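Local coordinates for transcriptional regulator, TetR family (Agrobacterium tumefaciens, PDB 3C2B), which probably binds DNA at regulatory sites through a helix-turn-helix and controls transcription as a TetR-family regulator, at residues A[94-99]-A[166-171]; A[21-26]-A[43-48]. All blocks are in the same frame, centred on the assembly; numbering follows the deposited sequence.

Contact 1: A[94-99]-A[166-171]; sequences EVFAHD and RSFYGL
Phe96 and Phe168 meet in the all-helical C-terminal domain of this TetR-family regulator, where helix 86-104 packs on helix 161-173, and the pair illustrates how two aromatic rings can fill the gap between helices without truly stacking. Along 94-99, Glu94 turns away from the interface and forms a salt bridge with Lys195 of helix 190-205. Phe96 then reaches across: with CG anti to the backbone N (chi1 174°), its ring leaves the helix toward 166-171. Phe168 comes from the other helix with the same kind of first torsion, and the two side chains pass one another, each pointing back toward the other's helix. Their planes are nearly parallel, at 27°, but the rings are so displaced that they scarcely overlap, with centroids 5.9 Å apart. The nearest approach is oblique, Phe96 CD2 lying 3.6 Å from Phe168 CE2, with Phe96 CE2 next at 4.0 Å from the same atom. Elsewhere Phe96 packs on Ile139, Ala143 and Leu146 of helix 137-152, while the ring of Phe168 also meets that of Phe201, so the pair belongs to a larger buried apolar core. Behind 166-171, Arg166 and Leu171 reach the second subunit, which places this helix between the core and the dimer interface. Next in sequence, the small side chain of Ala97 adds a lighter touch, its CB 4.4 Å from Phe168 CZ.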
loop_
_atom_site.group_PDB
_atom_site.type_symbol
_atom_site.label_atom_id
_atom_site.label_comp_id
_atom_site.label_asym_id
_atom_site.label_seq_id
_atom_site.Cartn_x
_atom_site.Cartn_y
_atom_site.Cartn_z
ATOM N N GLU A 94 -8.218 -16.934 9.464
ATOM C CA GLU A 94 -9.116 -15.788 9.545
ATOM C C GLU A 94 -8.707 -14.815 10.662
ATOM O O GLU A 94 -8.752 -13.607 10.466
ATOM C CB GLU A 94 -10.568 -16.221 9.763
ATOM C CG GLU A 94 -11.166 -16.967 8.559
ATOM C CD GLU A 94 -12.672 -17.217 8.710
ATOM O OE1 GLU A 94 -13.403 -16.348 9.244
ATOM O OE2 GLU A 94 -13.126 -18.291 8.287
ATOM N N VAL A 95 -8.372 -15.348 11.845
ATOM C CA VAL A 95 -7.978 -14.497 12.967
ATOM C C VAL A 95 -6.713 -13.701 12.590
ATOM O O VAL A 95 -6.633 -12.499 12.813
ATOM C CB VAL A 95 -7.835 -15.293 14.293
ATOM C CG1 VAL A 95 -7.249 -14.406 15.419
ATOM C CG2 VAL A 95 -9.195 -15.915 14.715
ATOM N N PHE A 96 -5.760 -14.392 11.966
ATOM C CA PHE A 96 -4.610 -13.714 11.450
ATOM C C PHE A 96 -4.992 -12.518 10.513
ATOM O O PHE A 96 -4.548 -11.372 10.704
ATOM C CB PHE A 96 -3.689 -14.680 10.701
ATOM C CG PHE A 96 -2.581 -13.967 10.047
ATOM C CD1 PHE A 96 -1.431 -13.633 10.789
ATOM C CD2 PHE A 96 -2.707 -13.525 8.717
ATOM C CE1 PHE A 96 -0.392 -12.893 10.214
ATOM C CE2 PHE A 96 -1.657 -12.759 8.122
ATOM C CZ PHE A 96 -0.503 -12.437 8.892
ATOM N N ALA A 97 -5.791 -12.797 9.488
ATOM C CA ALA A 97 -6.112 -11.754 8.487
ATOM C C ALA A 97 -6.721 -10.512 9.143
ATOM O O ALA A 97 -6.348 -9.387 8.814
ATOM C CB ALA A 97 -7.026 -12.328 7.417
ATOM N N HIS A 98 -7.637 -10.729 10.089
ATOM C CA HIS A 98 -8.316 -9.660 10.809
ATOM C C HIS A 98 -7.324 -8.886 11.706
ATOM O O HIS A 98 -7.326 -7.648 11.720
ATOM C CB HIS A 98 -9.465 -10.317 11.635
ATOM C CG HIS A 98 -10.498 -9.364 12.172
ATOM N ND1 HIS A 98 -11.761 -9.793 12.555
ATOM C CD2 HIS A 98 -10.456 -8.032 12.449
ATOM C CE1 HIS A 98 -12.448 -8.765 13.038
ATOM N NE2 HIS A 98 -11.685 -7.686 12.965
ATOM N N ASP A 99 -6.486 -9.623 12.462
ATOM C CA ASP A 99 -5.353 -9.028 13.191
ATOM C C ASP A 99 -4.433 -8.173 12.271
ATOM O O ASP A 99 -4.047 -7.081 12.631
ATOM C CB ASP A 99 -4.501 -10.121 13.834
ATOM C CG ASP A 99 -5.194 -10.825 14.973
ATOM O OD1 ASP A 99 -6.252 -10.359 15.456
ATOM O OD2 ASP A 99 -4.652 -11.861 15.421
ATOM N N ARG A 166 3.005 -13.932 0.408
ATOM C CA ARG A 166 2.833 -12.789 -0.496
ATOM C C ARG A 166 1.398 -12.662 -1.058
ATOM O O ARG A 166 0.770 -11.546 -0.982
ATOM C CB ARG A 166 3.936 -12.772 -1.617
ATOM C CG ARG A 166 3.934 -11.469 -2.426
ATOM C CD ARG A 166 4.882 -11.486 -3.667
ATOM N NE ARG A 166 4.854 -10.208 -4.371
ATOM C CZ ARG A 166 3.870 -9.794 -5.185
ATOM N NH1 ARG A 166 2.824 -10.563 -5.444
ATOM N NH2 ARG A 166 3.919 -8.601 -5.737
ATOM N N SER A 167 0.893 -13.772 -1.606
ATOM C CA SER A 167 -0.457 -13.851 -2.139
ATOM C C SER A 167 -1.499 -13.589 -1.046
ATOM O O SER A 167 -2.396 -12.797 -1.242
ATOM C CB SER A 167 -0.737 -15.228 -2.741
ATOM O OG SER A 167 0.031 -15.449 -3.921
ATOM N N PHE A 168 -1.362 -14.239 0.095
ATOM C CA PHE A 168 -2.290 -14.083 1.210
ATOM C C PHE A 168 -2.336 -12.643 1.649
ATOM O O PHE A 168 -3.419 -12.073 1.849
ATOM C CB PHE A 168 -1.841 -14.970 2.373
ATOM C CG PHE A 168 -2.865 -15.148 3.471
ATOM C CD1 PHE A 168 -4.244 -15.111 3.210
ATOM C CD2 PHE A 168 -2.446 -15.368 4.781
ATOM C CE1 PHE A 168 -5.171 -15.325 4.244
ATOM C CE2 PHE A 168 -3.378 -15.602 5.809
ATOM C CZ PHE A 168 -4.746 -15.568 5.531
ATOM N N TYR A 169 -1.175 -12.013 1.717
ATOM C CA TYR A 169 -1.107 -10.649 2.223
ATOM C C TYR A 169 -1.830 -9.736 1.249
ATOM O O TYR A 169 -2.602 -8.858 1.666
ATOM C CB TYR A 169 0.371 -10.255 2.395
ATOM C CG TYR A 169 0.605 -8.920 3.070
ATOM C CD1 TYR A 169 0.310 -7.713 2.439
ATOM C CD2 TYR A 169 1.125 -8.881 4.350
ATOM C CE1 TYR A 169 0.529 -6.498 3.110
ATOM C CE2 TYR A 169 1.377 -7.676 5.007
ATOM C CZ TYR A 169 1.068 -6.523 4.408
ATOM O OH TYR A 169 1.353 -5.398 5.108
ATOM N N GLY A 170 -1.562 -9.900 -0.047
ATOM C CA GLY A 170 -2.201 -9.026 -1.056
ATOM C C GLY A 170 -3.714 -9.248 -1.083
ATOM O O GLY A 170 -4.511 -8.306 -1.240
ATOM N N LEU A 171 -4.124 -10.500 -0.920
ATOM C CA LEU A 171 -5.560 -10.834 -0.823
ATOM C C LEU A 171 -6.264 -10.217 0.391
ATOM O O LEU A 171 -7.411 -9.773 0.287
ATOM C CB LEU A 171 -5.815 -12.347 -0.853
ATOM C CG LEU A 171 -5.468 -13.090 -2.171
ATOM C CD1 LEU A 171 -5.506 -14.620 -1.949
ATOM C CD2 LEU A 171 -6.447 -12.731 -3.347
#

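Contact 2: A[21-26]-A[43-48]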
loop_
_atom_site.group_PDB
_atom_site.type_symbol
_atom_site.label_atom_id
_atom_site.label_comp_id
_atom_site.label_asym_id
_atom_site.label_seq_id
_atom_site.Cartn_x
_atom_site.Cartn_y
_atom_site.Cartn_z
ATOM N N LEU A 21 8.542 10.037 24.588
ATOM C CA LEU A 21 8.264 9.369 23.345
ATOM C C LEU A 21 6.756 9.173 23.122
ATOM O O LEU A 21 6.290 9.249 21.973
ATOM C CB LEU A 21 9.052 8.052 23.270
ATOM C CG LEU A 21 10.569 8.217 23.062
ATOM C CD1 LEU A 21 11.317 6.907 23.253
ATOM C CD2 LEU A 21 10.936 8.883 21.711
ATOM N N ASP A 22 6.002 8.939 24.200
ATOM C CA ASP A 22 4.535 8.934 24.136
ATOM C C ASP A 22 3.933 10.267 23.671
ATOM O O ASP A 22 2.943 10.283 22.943
ATOM C CB ASP A 22 3.911 8.519 25.468
ATOM C CG ASP A 22 3.752 7.005 25.607
ATOM O OD1 ASP A 22 3.752 6.256 24.596
ATOM O OD2 ASP A 22 3.612 6.562 26.771
ATOM N N GLN A 23 4.524 11.380 24.090
ATOM C CA GLN A 23 4.093 12.691 23.605
ATOM C C GLN A 23 4.395 12.877 22.121
ATOM O O GLN A 23 3.605 13.490 21.379
ATOM C CB GLN A 23 4.740 13.820 24.412
ATOM C CG GLN A 23 4.112 14.068 25.790
ATOM C CD GLN A 23 2.591 13.958 25.787
ATOM O OE1 GLN A 23 2.020 13.249 26.615
ATOM N NE2 GLN A 23 1.932 14.649 24.851
ATOM N N ALA A 24 5.540 12.336 21.698
ATOM C CA ALA A 24 6.013 12.484 20.324
ATOM C C ALA A 24 5.164 11.647 19.354
ATOM O O ALA A 24 4.803 12.122 18.267
ATOM C CB ALA A 24 7.501 12.149 20.220
ATOM N N LEU A 25 4.847 10.420 19.768
ATOM C CA LEU A 25 3.874 9.559 19.081
ATOM C C LEU A 25 2.505 10.246 18.961
ATOM O O LEU A 25 1.919 10.256 17.880
ATOM C CB LEU A 25 3.737 8.206 19.800
ATOM C CG LEU A 25 4.695 7.059 19.425
ATOM C CD1 LEU A 25 6.101 7.535 19.032
ATOM C CD2 LEU A 25 4.753 5.965 20.500
ATOM N N ARG A 26 2.031 10.824 20.070
ATOM C CA ARG A 26 0.794 11.607 20.117
ATOM C C ARG A 26 0.785 12.766 19.106
ATOM O O ARG A 26 -0.172 12.904 18.343
ATOM C CB ARG A 26 0.543 12.125 21.542
ATOM C CG ARG A 26 -0.511 13.236 21.666
ATOM C CD ARG A 26 -1.164 13.256 23.056
ATOM N NE ARG A 26 -2.069 12.108 23.236
ATOM C CZ ARG A 26 -2.688 11.777 24.375
ATOM N NH1 ARG A 26 -2.527 12.499 25.485
ATOM N NH2 ARG A 26 -3.476 10.707 24.401
ATOM N N ARG A 43 7.376 21.651 24.274
ATOM C CA ARG A 43 6.123 22.158 24.851
ATOM C C ARG A 43 5.251 21.028 25.389
ATOM O O ARG A 43 4.837 21.077 26.549
ATOM C CB ARG A 43 5.307 22.966 23.826
ATOM C CG ARG A 43 5.851 24.347 23.394
ATOM C CD ARG A 43 5.039 24.845 22.159
ATOM N NE ARG A 43 5.717 25.849 21.317
ATOM C CZ ARG A 43 5.787 27.162 21.569
ATOM N NH1 ARG A 43 5.251 27.678 22.673
ATOM N NH2 ARG A 43 6.411 27.971 20.713
ATOM N N ALA A 44 4.977 20.024 24.536
ATOM C CA ALA A 44 4.135 18.867 24.886
ATOM C C ALA A 44 4.629 18.024 26.096
ATOM O O ALA A 44 3.833 17.642 26.971
ATOM C CB ALA A 44 3.933 17.983 23.657
ATOM N N ALA A 45 5.938 17.766 26.159
ATOM C CA ALA A 45 6.514 16.857 27.169
ATOM C C ALA A 45 7.310 17.520 28.304
ATOM O O ALA A 45 7.906 16.817 29.129
ATOM C CB ALA A 45 7.372 15.793 26.487
ATOM N N ASN A 46 7.330 18.852 28.354
ATOM C CA ASN A 46 8.063 19.579 29.410
ATOM C C ASN A 46 9.559 19.269 29.455
ATOM O O ASN A 46 10.140 19.089 30.531
ATOM C CB ASN A 46 7.446 19.297 30.780
ATOM C CG ASN A 46 6.041 19.810 30.900
ATOM O OD1 ASN A 46 5.691 20.834 30.309
ATOM N ND2 ASN A 46 5.219 19.108 31.677
ATOM N N CYS A 47 10.185 19.183 28.288
ATOM C CA CYS A 47 11.625 18.952 28.249
ATOM C C CYS A 47 12.395 20.040 27.478
ATOM O O CYS A 47 11.798 20.945 26.865
ATOM C CB CYS A 47 11.970 17.517 27.782
ATOM S SG CYS A 47 11.679 17.134 26.058
ATOM N N SER A 48 13.720 19.967 27.564
ATOM C CA SER A 48 14.589 20.904 26.887
ATOM C C SER A 48 14.769 20.454 25.442
ATOM O O SER A 48 14.548 19.282 25.105
ATOM C CB SER A 48 15.931 21.004 27.624
ATOM O OG SER A 48 16.804 21.932 27.015
#
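A first torsion that sets CG of Gln23 anti to its own carbonyl carbon (chi1 -77°), followed by a bend at chi2 (-40°), folds this side chain against Ala44 and Ala45. The setting is the N-terminal DNA-binding domain of the TetR family: helix 15-31 carries Gln23, and helix 38-45 is the first helix of the predicted helix-turn-helix. The case shows how a polar residue can pack through its aliphatic part. Gln23 CB and CG lie alongside the methyl of Ala45, CG being 3.8 Å from Ala45 CB, while the bend carries the amide over toward Ala44. There Gln23 NE2 stands 4.1 Å from Ala44 CB, and no hydrogen bond spans the two segments. The backbones come close here, Gln23 CA and Ala45 CA being 6.0 Å apart, in keeping with the small alanine side chains. On the same helix as Ala44, Leu41 also touches Gln23 and packs on Ala24, continuing the packing between the two helices. Ala45 O accepts a hydrogen bond from Arg16, a second tie between helix 15-31 and the C-terminal part of the 38-45 helix. Further on, in the turn of the motif, Asn46 takes up positive phi (59°), and Ser48 is the N-cap of helix 49-56, its OG bonded to Glu50 N. In TetR-family proteins the helix after this turn is the one that reads DNA. Back at the interface, the carbonyl of Ala44 is also met by carbon, its O lying 3.8 Å from Gln23 CG.

Contacts 1 and 2 illustrate how a TetR-type regulator is built from two helical parts. They follow one another along the chain, contact 2 closing before contact 1 opens, and they lie on opposite sides of the chain's centre. Their centres are about 35 Å apart and their nearest atoms about 18 Å, so neither touches the other. In contact 2 the 43-48 segment belongs to the predicted helix-turn-helix; the contact's centre is about 24 Å from the chain's centre. Contact 1 is buried in the C-terminal domain, its centre about 11 Å from that of the chain. The second subunit meets its 166-171 segment, whereas no other chain of the assembly touches contact 2.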